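Long-range contacts in Mgp-operon protein 3 (Mycoplasma pneumoniae, PDB 6RJ1), which probably helps the bacterium attach to host cells, as a surface adhesin that works together with the P1 protein: residues Ala60-Lys65 and Gly367-Gly372; Leu164-Pro169 and Glu234-Tyr239; Pro169-Thr174 and Leu357-Ala362; Asn266-Val271 and Ala351-Tyr356. One frame throughout, in Å; residues are numbered along the deposited sequence.

Interaction 1 (Ala60-Lys65 and Gly367-Gly372); sequences ALVRVK and GVIVPG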
loop_
_atom_site.group_PDB
_atom_site.type_symbol
_atom_site.label_atom_id
_atom_site.label_comp_id
_atom_site.label_asym_id
_atom_site.label_seq_id
_atom_site.Cartn_x
_atom_site.Cartn_y
_atom_site.Cartn_z
ATOM N N ALA A 60 3.989 -9.804 -19.228
ATOM C CA ALA A 60 5.313 -9.873 -18.593
ATOM C C ALA A 60 6.416 -9.435 -19.583
ATOM O O ALA A 60 7.600 -9.394 -19.233
ATOM C CB ALA A 60 5.575 -11.284 -18.097
ATOM N N LEU A 61 6.020 -9.115 -20.818
ATOM C CA LEU A 61 6.941 -8.670 -21.847
ATOM C C LEU A 61 7.002 -7.154 -21.946
ATOM O O LEU A 61 7.768 -6.642 -22.761
ATOM C CB LEU A 61 6.605 -9.298 -23.209
ATOM C CG LEU A 61 6.946 -10.776 -23.379
ATOM C CD1 LEU A 61 6.299 -11.323 -24.624
ATOM C CD2 LEU A 61 8.445 -11.011 -23.424
ATOM N N VAL A 62 6.212 -6.432 -21.121
ATOM C CA VAL A 62 6.206 -4.969 -21.111
ATOM C C VAL A 62 7.574 -4.451 -20.626
ATOM O O VAL A 62 8.120 -4.989 -19.665
ATOM C CB VAL A 62 4.997 -4.374 -20.328
ATOM C CG1 VAL A 62 5.136 -4.537 -18.812
ATOM C CG2 VAL A 62 4.760 -2.916 -20.700
ATOM N N ARG A 63 8.155 -3.471 -21.337
ATOM C CA ARG A 63 9.436 -2.876 -20.966
ATOM C C ARG A 63 9.334 -1.356 -20.971
ATOM O O ARG A 63 8.851 -0.779 -21.942
ATOM C CB ARG A 63 10.594 -3.394 -21.851
ATOM C CG ARG A 63 10.979 -4.859 -21.594
ATOM C CD ARG A 63 11.421 -5.141 -20.161
ATOM N NE ARG A 63 11.817 -6.536 -19.961
ATOM C CZ ARG A 63 10.973 -7.542 -19.725
ATOM N NH1 ARG A 63 9.665 -7.321 -19.662
ATOM N NH2 ARG A 63 11.433 -8.776 -19.552
ATOM N N VAL A 64 9.729 -0.717 -19.855
ATOM C CA VAL A 64 9.648 0.740 -19.723
ATOM C C VAL A 64 11.045 1.351 -19.557
ATOM O O VAL A 64 11.906 0.761 -18.905
ATOM C CB VAL A 64 8.641 1.190 -18.616
ATOM C CG1 VAL A 64 8.518 2.707 -18.541
ATOM C CG2 VAL A 64 7.261 0.571 -18.833
ATOM N N LYS A 65 11.271 2.517 -20.195
ATOM C CA LYS A 65 12.516 3.265 -20.076
ATOM C C LYS A 65 12.252 4.705 -19.621
ATOM O O LYS A 65 11.224 5.299 -19.960
ATOM C CB LYS A 65 13.383 3.193 -21.355
ATOM C CG LYS A 65 12.896 4.003 -22.561
ATOM C CD LYS A 65 13.917 4.056 -23.692
ATOM C CE LYS A 65 13.429 4.787 -24.932
ATOM N NZ LYS A 65 12.291 4.089 -25.606
ATOM N N GLY A 367 3.466 -9.973 -8.724
ATOM C CA GLY A 367 3.278 -9.282 -9.988
ATOM C C GLY A 367 4.546 -8.620 -10.481
ATOM O O GLY A 367 4.489 -7.734 -11.338
ATOM N N VAL A 368 5.695 -9.031 -9.931
ATOM C CA VAL A 368 6.996 -8.512 -10.335
ATOM C C VAL A 368 7.452 -9.404 -11.494
ATOM O O VAL A 368 7.295 -10.629 -11.419
ATOM C CB VAL A 368 7.991 -8.475 -9.135
ATOM C CG1 VAL A 368 9.430 -8.267 -9.588
ATOM C CG2 VAL A 368 7.594 -7.403 -8.124
ATOM N N ILE A 369 7.934 -8.796 -12.590
ATOM C CA ILE A 369 8.422 -9.541 -13.758
ATOM C C ILE A 369 9.748 -10.222 -13.393
ATOM O O ILE A 369 10.767 -9.545 -13.220
ATOM C CB ILE A 369 8.538 -8.663 -15.048
ATOM C CG1 ILE A 369 7.194 -7.982 -15.416
ATOM C CG2 ILE A 369 9.123 -9.473 -16.232
ATOM C CD1 ILE A 369 7.334 -6.759 -16.332
ATOM N N VAL A 370 9.709 -11.549 -13.228
ATOM C CA VAL A 370 10.888 -12.360 -12.932
ATOM C C VAL A 370 11.148 -13.247 -14.161
ATOM O O VAL A 370 10.525 -14.306 -14.297
ATOM C CB VAL A 370 10.795 -13.159 -11.598
ATOM C CG1 VAL A 370 12.082 -13.936 -11.326
ATOM C CG2 VAL A 370 10.479 -12.238 -10.422
ATOM N N PRO A 371 12.007 -12.797 -15.106
ATOM C CA PRO A 371 12.270 -13.614 -16.311
ATOM C C PRO A 371 12.808 -15.010 -15.992
ATOM O O PRO A 371 13.676 -15.162 -15.136
ATOM C CB PRO A 371 13.261 -12.763 -17.119
ATOM C CG PRO A 371 13.100 -11.369 -16.582
ATOM C CD PRO A 371 12.796 -11.549 -15.124
ATOM N N GLY A 372 12.244 -16.011 -16.665
ATOM C CA GLY A 372 12.582 -17.420 -16.480
ATOM C C GLY A 372 11.613 -18.122 -15.550
ATOM O O GLY A 372 11.682 -19.344 -15.383
#

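Interaction 2 (Leu164-Pro169 and Glu234-Tyr239); sequences LLVEQP and ESWPVY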
loop_
_atom_site.group_PDB
_atom_site.type_symbol
_atom_site.label_atom_id
_atom_site.label_comp_id
_atom_site.label_asym_id
_atom_site.label_seq_id
_atom_site.Cartn_x
_atom_site.Cartn_y
_atom_site.Cartn_z
ATOM N N LEU A 164 15.218 9.766 -7.767
ATOM C CA LEU A 164 14.324 8.887 -7.011
ATOM C C LEU A 164 14.875 7.486 -6.808
ATOM O O LEU A 164 15.329 6.836 -7.754
ATOM C CB LEU A 164 12.919 8.835 -7.628
ATOM C CG LEU A 164 11.855 8.068 -6.837
ATOM C CD1 LEU A 164 11.356 8.869 -5.651
ATOM C CD2 LEU A 164 10.712 7.667 -7.726
ATOM N N LEU A 165 14.811 7.042 -5.550
ATOM C CA LEU A 165 15.223 5.728 -5.074
ATOM C C LEU A 165 13.982 4.976 -4.614
ATOM O O LEU A 165 13.180 5.536 -3.871
ATOM C CB LEU A 165 16.179 5.916 -3.891
ATOM C CG LEU A 165 17.659 5.598 -4.087
ATOM C CD1 LEU A 165 18.196 6.144 -5.384
ATOM C CD2 LEU A 165 18.458 6.152 -2.942
ATOM N N VAL A 166 13.796 3.731 -5.088
ATOM C CA VAL A 166 12.665 2.892 -4.684
ATOM C C VAL A 166 13.216 1.610 -4.048
ATOM O O VAL A 166 14.099 0.962 -4.610
ATOM C CB VAL A 166 11.655 2.586 -5.832
ATOM C CG1 VAL A 166 10.416 1.856 -5.302
ATOM C CG2 VAL A 166 11.243 3.855 -6.578
ATOM N N GLU A 167 12.701 1.264 -2.870
ATOM C CA GLU A 167 13.096 0.065 -2.143
ATOM C C GLU A 167 12.594 -1.186 -2.872
ATOM O O GLU A 167 11.476 -1.176 -3.403
ATOM C CB GLU A 167 12.510 0.090 -0.725
ATOM C CG GLU A 167 13.148 -0.908 0.230
ATOM C CD GLU A 167 12.356 -1.218 1.485
ATOM O OE1 GLU A 167 11.273 -0.619 1.681
ATOM O OE2 GLU A 167 12.828 -2.061 2.282
ATOM N N GLN A 168 13.396 -2.278 -2.854
ATOM C CA GLN A 168 12.983 -3.553 -3.432
ATOM C C GLN A 168 11.706 -4.028 -2.706
ATOM O O GLN A 168 11.543 -3.709 -1.522
ATOM C CB GLN A 168 14.123 -4.593 -3.411
ATOM C CG GLN A 168 14.551 -5.097 -2.040
ATOM C CD GLN A 168 15.686 -6.083 -2.123
ATOM O OE1 GLN A 168 16.711 -5.925 -1.466
ATOM N NE2 GLN A 168 15.532 -7.128 -2.927
ATOM N N PRO A 169 10.726 -4.661 -3.392
ATOM C CA PRO A 169 9.484 -5.023 -2.695
ATOM C C PRO A 169 9.670 -5.957 -1.503
ATOM O O PRO A 169 10.585 -6.786 -1.483
ATOM C CB PRO A 169 8.617 -5.636 -3.800
ATOM C CG PRO A 169 9.215 -5.171 -5.071
ATOM C CD PRO A 169 10.681 -5.083 -4.804
ATOM N N GLU A 234 17.534 1.445 -12.863
ATOM C CA GLU A 234 18.294 0.399 -12.188
ATOM C C GLU A 234 17.350 -0.775 -11.939
ATOM O O GLU A 234 16.131 -0.629 -12.082
ATOM C CB GLU A 234 18.889 0.913 -10.864
ATOM C CG GLU A 234 20.152 1.742 -11.028
ATOM C CD GLU A 234 20.697 2.431 -9.788
ATOM O OE1 GLU A 234 20.032 2.395 -8.727
ATOM O OE2 GLU A 234 21.799 3.020 -9.884
ATOM N N SER A 235 17.903 -1.943 -11.587
ATOM C CA SER A 235 17.089 -3.122 -11.283
ATOM C C SER A 235 17.277 -3.554 -9.845
ATOM O O SER A 235 18.394 -3.487 -9.310
ATOM C CB SER A 235 17.453 -4.285 -12.196
ATOM O OG SER A 235 17.161 -3.969 -13.542
ATOM N N TRP A 236 16.187 -4.041 -9.231
ATOM C CA TRP A 236 16.232 -4.587 -7.882
ATOM C C TRP A 236 16.826 -5.997 -7.985
ATOM O O TRP A 236 16.586 -6.682 -8.993
ATOM C CB TRP A 236 14.816 -4.735 -7.321
ATOM C CG TRP A 236 14.084 -3.468 -7.032
ATOM C CD1 TRP A 236 14.536 -2.393 -6.323
ATOM C CD2 TRP A 236 12.703 -3.216 -7.307
ATOM N NE1 TRP A 236 13.530 -1.464 -6.181
ATOM C CE2 TRP A 236 12.398 -1.939 -6.788
ATOM C CE3 TRP A 236 11.696 -3.937 -7.976
ATOM C CZ2 TRP A 236 11.126 -1.371 -6.906
ATOM C CZ3 TRP A 236 10.435 -3.380 -8.080
ATOM C CH2 TRP A 236 10.160 -2.107 -7.562
ATOM N N PRO A 237 17.570 -6.492 -6.971
ATOM C CA PRO A 237 18.028 -7.886 -7.045
ATOM C C PRO A 237 16.927 -8.829 -6.558
ATOM O O PRO A 237 16.016 -8.410 -5.836
ATOM C CB PRO A 237 19.251 -7.915 -6.125
ATOM C CG PRO A 237 19.144 -6.689 -5.252
ATOM C CD PRO A 237 17.961 -5.869 -5.693
ATOM N N VAL A 238 17.002 -10.102 -6.969
ATOM C CA VAL A 238 16.051 -11.143 -6.538
ATOM C C VAL A 238 16.358 -11.500 -5.073
ATOM O O VAL A 238 15.474 -11.915 -4.332
ATOM C CB VAL A 238 16.059 -12.402 -7.450
ATOM C CG1 VAL A 238 14.905 -12.407 -8.441
ATOM C CG2 VAL A 238 17.407 -12.644 -8.130
ATOM N N TYR A 239 17.621 -11.283 -4.669
ATOM C CA TYR A 239 18.161 -11.526 -3.336
ATOM C C TYR A 239 17.879 -10.360 -2.404
ATOM O O TYR A 239 17.868 -9.196 -2.828
ATOM C CB TYR A 239 19.678 -11.793 -3.401
ATOM C CG TYR A 239 20.083 -12.642 -4.583
ATOM C CD1 TYR A 239 19.959 -14.029 -4.546
ATOM C CD2 TYR A 239 20.558 -12.059 -5.754
ATOM C CE1 TYR A 239 20.292 -14.815 -5.649
ATOM C CE2 TYR A 239 20.897 -12.835 -6.863
ATOM C CZ TYR A 239 20.767 -14.216 -6.805
ATOM O OH TYR A 239 21.102 -14.984 -7.894
#

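Interaction 3 (Pro169-Thr174 and Leu357-Ala362); sequences PVTPYT and LNTAQA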
loop_
_atom_site.group_PDB
_atom_site.type_symbol
_atom_site.label_atom_id
_atom_site.label_comp_id
_atom_site.label_asym_id
_atom_site.label_seq_id
_atom_site.Cartn_x
_atom_site.Cartn_y
_atom_site.Cartn_z
ATOM N N PRO A 169 10.726 -4.661 -3.392
ATOM C CA PRO A 169 9.484 -5.023 -2.695
ATOM C C PRO A 169 9.670 -5.957 -1.503
ATOM O O PRO A 169 10.585 -6.786 -1.483
ATOM C CB PRO A 169 8.617 -5.636 -3.800
ATOM C CG PRO A 169 9.215 -5.171 -5.071
ATOM C CD PRO A 169 10.681 -5.083 -4.804
ATOM N N VAL A 170 8.831 -5.772 -0.482
ATOM C CA VAL A 170 8.837 -6.600 0.718
ATOM C C VAL A 170 8.083 -7.876 0.348
ATOM O O VAL A 170 6.939 -7.811 -0.113
ATOM C CB VAL A 170 8.222 -5.879 1.947
ATOM C CG1 VAL A 170 8.167 -6.807 3.158
ATOM C CG2 VAL A 170 8.979 -4.597 2.287
ATOM N N THR A 171 8.732 -9.027 0.502
ATOM C CA THR A 171 8.109 -10.304 0.161
ATOM C C THR A 171 7.528 -10.942 1.426
ATOM O O THR A 171 7.944 -10.568 2.529
ATOM C CB THR A 171 9.127 -11.236 -0.535
ATOM O OG1 THR A 171 10.064 -11.736 0.424
ATOM C CG2 THR A 171 9.825 -10.571 -1.716
ATOM N N PRO A 172 6.636 -11.952 1.317
ATOM C CA PRO A 172 6.143 -12.619 2.534
ATOM C C PRO A 172 7.238 -13.326 3.355
ATOM O O PRO A 172 6.962 -13.766 4.475
ATOM C CB PRO A 172 5.122 -13.619 1.987
ATOM C CG PRO A 172 5.523 -13.851 0.586
ATOM C CD PRO A 172 6.031 -12.543 0.106
ATOM N N TYR A 173 8.469 -13.429 2.808
ATOM C CA TYR A 173 9.609 -14.081 3.464
ATOM C C TYR A 173 10.645 -13.093 4.005
ATOM O O TYR A 173 11.691 -13.520 4.501
ATOM C CB TYR A 173 10.260 -15.129 2.537
ATOM C CG TYR A 173 9.254 -16.095 1.964
ATOM C CD1 TYR A 173 8.615 -17.031 2.774
ATOM C CD2 TYR A 173 8.902 -16.046 0.622
ATOM C CE1 TYR A 173 7.659 -17.900 2.260
ATOM C CE2 TYR A 173 7.950 -16.916 0.094
ATOM C CZ TYR A 173 7.330 -17.838 0.918
ATOM O OH TYR A 173 6.374 -18.676 0.408
ATOM N N THR A 174 10.345 -11.778 3.929
ATOM C CA THR A 174 11.223 -10.725 4.430
ATOM C C THR A 174 11.177 -10.764 5.961
ATOM O O THR A 174 10.108 -10.522 6.533
ATOM C CB THR A 174 10.826 -9.345 3.851
ATOM O OG1 THR A 174 10.858 -9.391 2.423
ATOM C CG2 THR A 174 11.720 -8.211 4.359
ATOM N N LEU A 357 18.431 -14.204 1.130
ATOM C CA LEU A 357 17.320 -15.066 0.740
ATOM C C LEU A 357 17.050 -14.840 -0.745
ATOM O O LEU A 357 17.140 -13.706 -1.216
ATOM C CB LEU A 357 16.028 -14.724 1.512
ATOM C CG LEU A 357 16.014 -14.870 3.029
ATOM C CD1 LEU A 357 14.955 -13.966 3.632
ATOM C CD2 LEU A 357 15.805 -16.325 3.459
ATOM N N ASN A 358 16.697 -15.910 -1.470
ATOM C CA ASN A 358 16.324 -15.837 -2.881
ATOM C C ASN A 358 14.793 -15.834 -2.879
ATOM O O ASN A 358 14.165 -16.850 -2.555
ATOM C CB ASN A 358 16.900 -17.031 -3.660
ATOM C CG ASN A 358 16.863 -16.894 -5.162
ATOM O OD1 ASN A 358 15.872 -16.453 -5.759
ATOM N ND2 ASN A 358 17.946 -17.293 -5.815
ATOM N N THR A 359 14.196 -14.668 -3.152
ATOM C CA THR A 359 12.741 -14.517 -3.103
ATOM C C THR A 359 12.122 -14.367 -4.499
ATOM O O THR A 359 11.076 -13.726 -4.646
ATOM C CB THR A 359 12.354 -13.390 -2.142
ATOM O OG1 THR A 359 13.090 -12.211 -2.481
ATOM C CG2 THR A 359 12.590 -13.760 -0.677
ATOM N N ALA A 360 12.745 -15.006 -5.513
ATOM C CA ALA A 360 12.305 -14.980 -6.910
ATOM C C ALA A 360 10.832 -15.363 -7.109
ATOM O O ALA A 360 10.095 -14.615 -7.761
ATOM C CB ALA A 360 13.199 -15.866 -7.760
ATOM N N GLN A 361 10.406 -16.504 -6.523
ATOM C CA GLN A 361 9.039 -17.030 -6.640
ATOM C C GLN A 361 8.022 -16.202 -5.876
ATOM O O GLN A 361 6.851 -16.164 -6.262
ATOM C CB GLN A 361 8.960 -18.513 -6.257
ATOM C CG GLN A 361 9.903 -19.410 -7.058
ATOM C CD GLN A 361 11.256 -19.610 -6.396
ATOM O OE1 GLN A 361 11.725 -18.804 -5.579
ATOM N NE2 GLN A 361 11.916 -20.702 -6.740
ATOM N N ALA A 362 8.472 -15.525 -4.804
ATOM C CA ALA A 362 7.631 -14.643 -3.999
ATOM C C ALA A 362 7.326 -13.385 -4.805
ATOM O O ALA A 362 6.169 -12.971 -4.858
ATOM C CB ALA A 362 8.322 -14.292 -2.689
#

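Interaction 4 (Asn266-Val271 and Ala351-Tyr356); sequences NDAPLV and ATFSKY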
loop_
_atom_site.group_PDB
_atom_site.type_symbol
_atom_site.label_atom_id
_atom_site.label_comp_id
_atom_site.label_asym_id
_atom_site.label_seq_id
_atom_site.Cartn_x
_atom_site.Cartn_y
_atom_site.Cartn_z
ATOM N N ASN A 266 26.008 -16.962 -4.758
ATOM C CA ASN A 266 26.604 -18.167 -4.182
ATOM C C ASN A 266 25.910 -18.590 -2.886
ATOM O O ASN A 266 25.699 -19.792 -2.676
ATOM C CB ASN A 266 28.111 -17.974 -3.949
ATOM C CG ASN A 266 28.924 -17.685 -5.194
ATOM O OD1 ASN A 266 28.664 -18.203 -6.292
ATOM N ND2 ASN A 266 29.944 -16.849 -5.040
ATOM N N ASP A 267 25.559 -17.605 -2.026
ATOM C CA ASP A 267 24.896 -17.832 -0.738
ATOM C C ASP A 267 23.435 -18.259 -0.879
ATOM O O ASP A 267 22.973 -19.112 -0.117
ATOM C CB ASP A 267 25.004 -16.590 0.162
ATOM C CG ASP A 267 24.499 -16.798 1.580
ATOM O OD1 ASP A 267 25.094 -17.629 2.310
ATOM O OD2 ASP A 267 23.518 -16.123 1.965
ATOM N N ALA A 268 22.710 -17.659 -1.836
ATOM C CA ALA A 268 21.290 -17.919 -2.057
ATOM C C ALA A 268 20.944 -18.315 -3.513
ATOM O O ALA A 268 20.224 -17.575 -4.187
ATOM C CB ALA A 268 20.471 -16.706 -1.616
ATOM N N PRO A 269 21.399 -19.478 -4.030
ATOM C CA PRO A 269 21.036 -19.831 -5.415
ATOM C C PRO A 269 19.592 -20.318 -5.564
ATOM O O PRO A 269 19.001 -20.829 -4.612
ATOM C CB PRO A 269 22.038 -20.933 -5.776
ATOM C CG PRO A 269 22.382 -21.560 -4.489
ATOM C CD PRO A 269 22.252 -20.518 -3.414
ATOM N N LEU A 270 19.036 -20.171 -6.770
ATOM C CA LEU A 270 17.691 -20.626 -7.118
ATOM C C LEU A 270 17.701 -22.156 -7.240
ATOM O O LEU A 270 18.764 -22.737 -7.483
ATOM C CB LEU A 270 17.292 -19.983 -8.457
ATOM C CG LEU A 270 15.823 -20.032 -8.868
ATOM C CD1 LEU A 270 15.001 -19.050 -8.079
ATOM C CD2 LEU A 270 15.675 -19.728 -10.339
ATOM N N VAL A 271 16.527 -22.804 -7.062
ATOM C CA VAL A 271 16.354 -24.267 -7.165
ATOM C C VAL A 271 16.834 -24.760 -8.538
ATOM O O VAL A 271 16.483 -24.164 -9.563
ATOM C CB VAL A 271 14.897 -24.715 -6.854
ATOM C CG1 VAL A 271 14.744 -26.230 -6.945
ATOM C CG2 VAL A 271 14.460 -24.237 -5.482
ATOM N N ALA A 351 25.500 -22.847 -0.543
ATOM C CA ALA A 351 24.049 -22.642 -0.625
ATOM C C ALA A 351 23.405 -22.733 0.776
ATOM O O ALA A 351 22.378 -23.398 0.965
ATOM C CB ALA A 351 23.440 -23.675 -1.567
ATOM N N THR A 352 24.022 -22.046 1.752
ATOM C CA THR A 352 23.629 -22.047 3.163
ATOM C C THR A 352 22.488 -21.086 3.504
ATOM O O THR A 352 21.778 -21.330 4.485
ATOM C CB THR A 352 24.853 -21.782 4.061
ATOM O OG1 THR A 352 25.447 -20.534 3.693
ATOM C CG2 THR A 352 25.886 -22.905 4.004
ATOM N N PHE A 353 22.323 -19.997 2.715
ATOM C CA PHE A 353 21.312 -18.948 2.938
ATOM C C PHE A 353 21.535 -18.335 4.335
ATOM O O PHE A 353 20.606 -18.220 5.140
ATOM C CB PHE A 353 19.871 -19.481 2.762
ATOM C CG PHE A 353 19.505 -19.955 1.377
ATOM C CD1 PHE A 353 19.862 -21.227 0.944
ATOM C CD2 PHE A 353 18.750 -19.156 0.528
ATOM C CE1 PHE A 353 19.511 -21.672 -0.329
ATOM C CE2 PHE A 353 18.382 -19.611 -0.739
ATOM C CZ PHE A 353 18.779 -20.859 -1.164
ATOM N N SER A 354 22.803 -18.007 4.622
ATOM C CA SER A 354 23.274 -17.455 5.890
ATOM C C SER A 354 23.341 -15.923 5.881
ATOM O O SER A 354 23.422 -15.312 6.951
ATOM C CB SER A 354 24.640 -18.039 6.234
ATOM O OG SER A 354 25.543 -17.871 5.153
ATOM N N LYS A 355 23.303 -15.302 4.685
ATOM C CA LYS A 355 23.375 -13.846 4.537
ATOM C C LYS A 355 22.175 -13.280 3.763
ATOM O O LYS A 355 21.634 -12.239 4.150
ATOM C CB LYS A 355 24.711 -13.424 3.880
ATOM C CG LYS A 355 25.948 -13.772 4.696
ATOM C CD LYS A 355 27.228 -13.203 4.087
ATOM C CE LYS A 355 28.417 -14.121 4.295
ATOM N NZ LYS A 355 28.222 -15.518 3.810
ATOM N N TYR A 356 21.770 -13.968 2.676
ATOM C CA TYR A 356 20.677 -13.551 1.786
ATOM C C TYR A 356 19.641 -14.639 1.523
ATOM O O TYR A 356 19.940 -15.830 1.624
ATOM C CB TYR A 356 21.226 -13.070 0.425
ATOM C CG TYR A 356 22.175 -11.899 0.509
ATOM C CD1 TYR A 356 21.700 -10.589 0.506
ATOM C CD2 TYR A 356 23.552 -12.095 0.562
ATOM C CE1 TYR A 356 22.574 -9.503 0.587
ATOM C CE2 TYR A 356 24.436 -11.018 0.643
ATOM C CZ TYR A 356 23.942 -9.723 0.656
ATOM O OH TYR A 356 24.808 -8.661 0.744
#

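Interaction 1 (Ala60-Lys65 and Gly367-Gly372)
Ile369 meets Ala60 and Val62 with a side chain whose CG1 stands anti to its own carbonyl carbon (chi1 -56°) and whose CG2 stands anti to the backbone N; chi2 (160°) then carries CD1 toward Val62, while CG2 lies beside Ala60. The isoleucine sits two residues beyond Gly367, whose positive phi closes helix 360-365 in a Schellman motif, and it packs against the loop that joins strands 52-59 and 64-66. Ile369 CD1 lies 4.0 Å from Val62 CG1, the two side chains crossing at about a right angle. Ile369 CG2 rests 3.4 Å from Ala60 O and 4.4 Å from Ala60 CB. No hydrogen bond spans the contact.

Arg63 folds back over this loop, its chain bent at chi2 (-59°). Its NH1 gives two bonds, to Ala60 O at 3.0 Å and to Val62 O at 2.8 Å, and both acceptors lie close to the guanidinium plane, which fixes the group's rotation. Arg63 also touches Ser89 and Ala92 of helix 86-93, while His452 of helix 446-454 packs on Ile369. Arg63 NH1 lies 4.1 Å from Ile369 CG2, and Arg63 NH2 approaches Pro371 CG at 4.3 Å.

Interaction 2 (Leu164-Pro169 and Glu234-Tyr239)
Gln168 and Trp236 have the nearest CA atoms of the two segments, 5.6 Å apart, and the runs Val166-Pro169 and Trp236-Tyr239 head in directions that differ by 39°. No backbone-to-backbone hydrogen bond joins them; side chains do the work.

The indole of Trp236 lies against the end of strand 165-167. Its NE1-H points at Val166 O, 2.9 Å away and nearly straight at 168°; the oxygen lies in the ring plane, whereas the nitrogen stands above the plane of the carbonyl. One face of the indole is covered by two CH-pi contacts: Gln168 CA sits 3.5 Å from the centre of the five-membered ring, and Pro169 CD 3.6 Å from the centre of the six-membered ring. Val166 CG1 adds an apolar touch to Trp236 CZ2 at 3.7 Å.

In Gln168, chi2 (-179°) carries CD straight out, and the amide beyond it gives NE2-H to Tyr239 O at 3.1 Å, with the acceptor in the amide plane. Gln168 OE1 takes the N-H of Ala228, so both ends of the amide are used, which is consistent with its modelled orientation. Helix 446-454 also packs on Trp236, through Val446 and Gln449.

The result is buried CH-pi packing of Gln168 and Pro169 on one face of a tryptophan, beside a strand of a mixed sheet, where 165-167 runs between antiparallel 229-230 and parallel 650-654.

Interaction 3 (Pro169-Thr174 and Leu357-Ala362)
A type I beta turn from Thr171 to Thr174 packs against the junction where strand 356-358 gives way to helix 360-365, with Thr359 at the N-cap position. Thr171 and Thr359 face each other across this contact. Thr171 OG1 sits between its own N and carbonyl carbon (chi1 74°) and comes 3.4 Å from the methyl CG2 of Thr359; Thr171 CG2 in turn lies 3.7 Å from Thr359 OG1. The two hydroxyls find their partners elsewhere: Thr171 OG1 pairs with Glu240 OE2, and Thr359 OG1 with Val238 O.

Ala362, one helical turn on, presents its CB to three residues of the turn. It touches Thr171 CB at 3.8 Å and Pro172 CD at 4.0 Å. It also meets the edge of the Tyr173 ring, near the ring plane, at 3.8 Å from Tyr173 CD2. Pro172 CG lies over one face of that ring, toward its rim. At the strand end of the junction, Leu357 CD1 lies 3.4 Å from Tyr173 O.

Bonds inside the turn keep its shape: Thr174 N reaches Thr171 O, and Thr171 N reaches Thr174 OG1 at 2.9 Å. The carboxylate of Glu240, on strand 239-241, receives both Thr171 and Thr174, one on each oxygen. That strand pairs antiparallel with 356-358, so the turn is linked to the two-stranded sheet by side chains while its apolar surface rests on the first turn of helix 360-365.

Interaction 4 (Asn266-Val271 and Ala351-Tyr356)
Hydrogen bonds converge on Asp267, whose carboxylate is taken up by the backbone and hydroxyls of Thr352-Tyr356. Its CG stands anti to the backbone N (chi1 -173°), and each carboxylate oxygen accepts more than one bond. Asp267 OD2 accepts Lys355 N at 2.8 Å on its syn side and Tyr356 N at 2.9 Å nearly in line with the C-O bond. Asp267 OD1 accepts both the hydroxyl of Ser354, at 2.9 Å from Ser354 OG, and the N-H of the same residue, with a weak bond from Thr352 OG1 besides. The main-chain oxygen of Asp267 takes Phe353 N at 3.0 Å. So many donors on a buried carboxylate would be expected to favour its charged form.

Among charged groups, Lys355 NZ stays 4.1 Å from Asp267 OD1, beyond a salt bridge, though its charge may still be felt there.

The carboxylate belongs to the last turn of helix 253-267, and it grips the loop that leads into strand 356-358; Ala268 is the first residue to leave helical angles.

Apolar contacts follow the chain past the helix end. Ala268 CA sits over one face of the Phe353 ring, 3.9 Å from its centre in a CH-pi contact, and Ala268 CB touches Phe353 CD2 at 3.7 Å. Pro269 CG meets Ala351 CB at 3.8 Å, where Ala351 is exposed. Tyr356, whose CB packs on Ala268, sends its hydroxyl to Glu260 in the same helix.

In the fold
Interactions 2, 3 and 4 lie next to one another, with centres about 12 Å apart for 2 and 3 and about 13 Å for 3 and 4. Interactions 2 and 3 share Pro169 and alternate along the chain; Val238 CG1 packs on Ala360 CB between them. Asn358 ND2 connects interaction 3 to Ala268 O of interaction 4. The small antiparallel sheet of 239-241 and 356-358 runs through this group, and helix 360-365 leads on to interaction 1, whose 60-65/367-372 closure encloses the other three in sequence. Parts of the N-domain far apart in sequence are thus knitted into continuous packing, with interaction 4 farthest from the chain's centre.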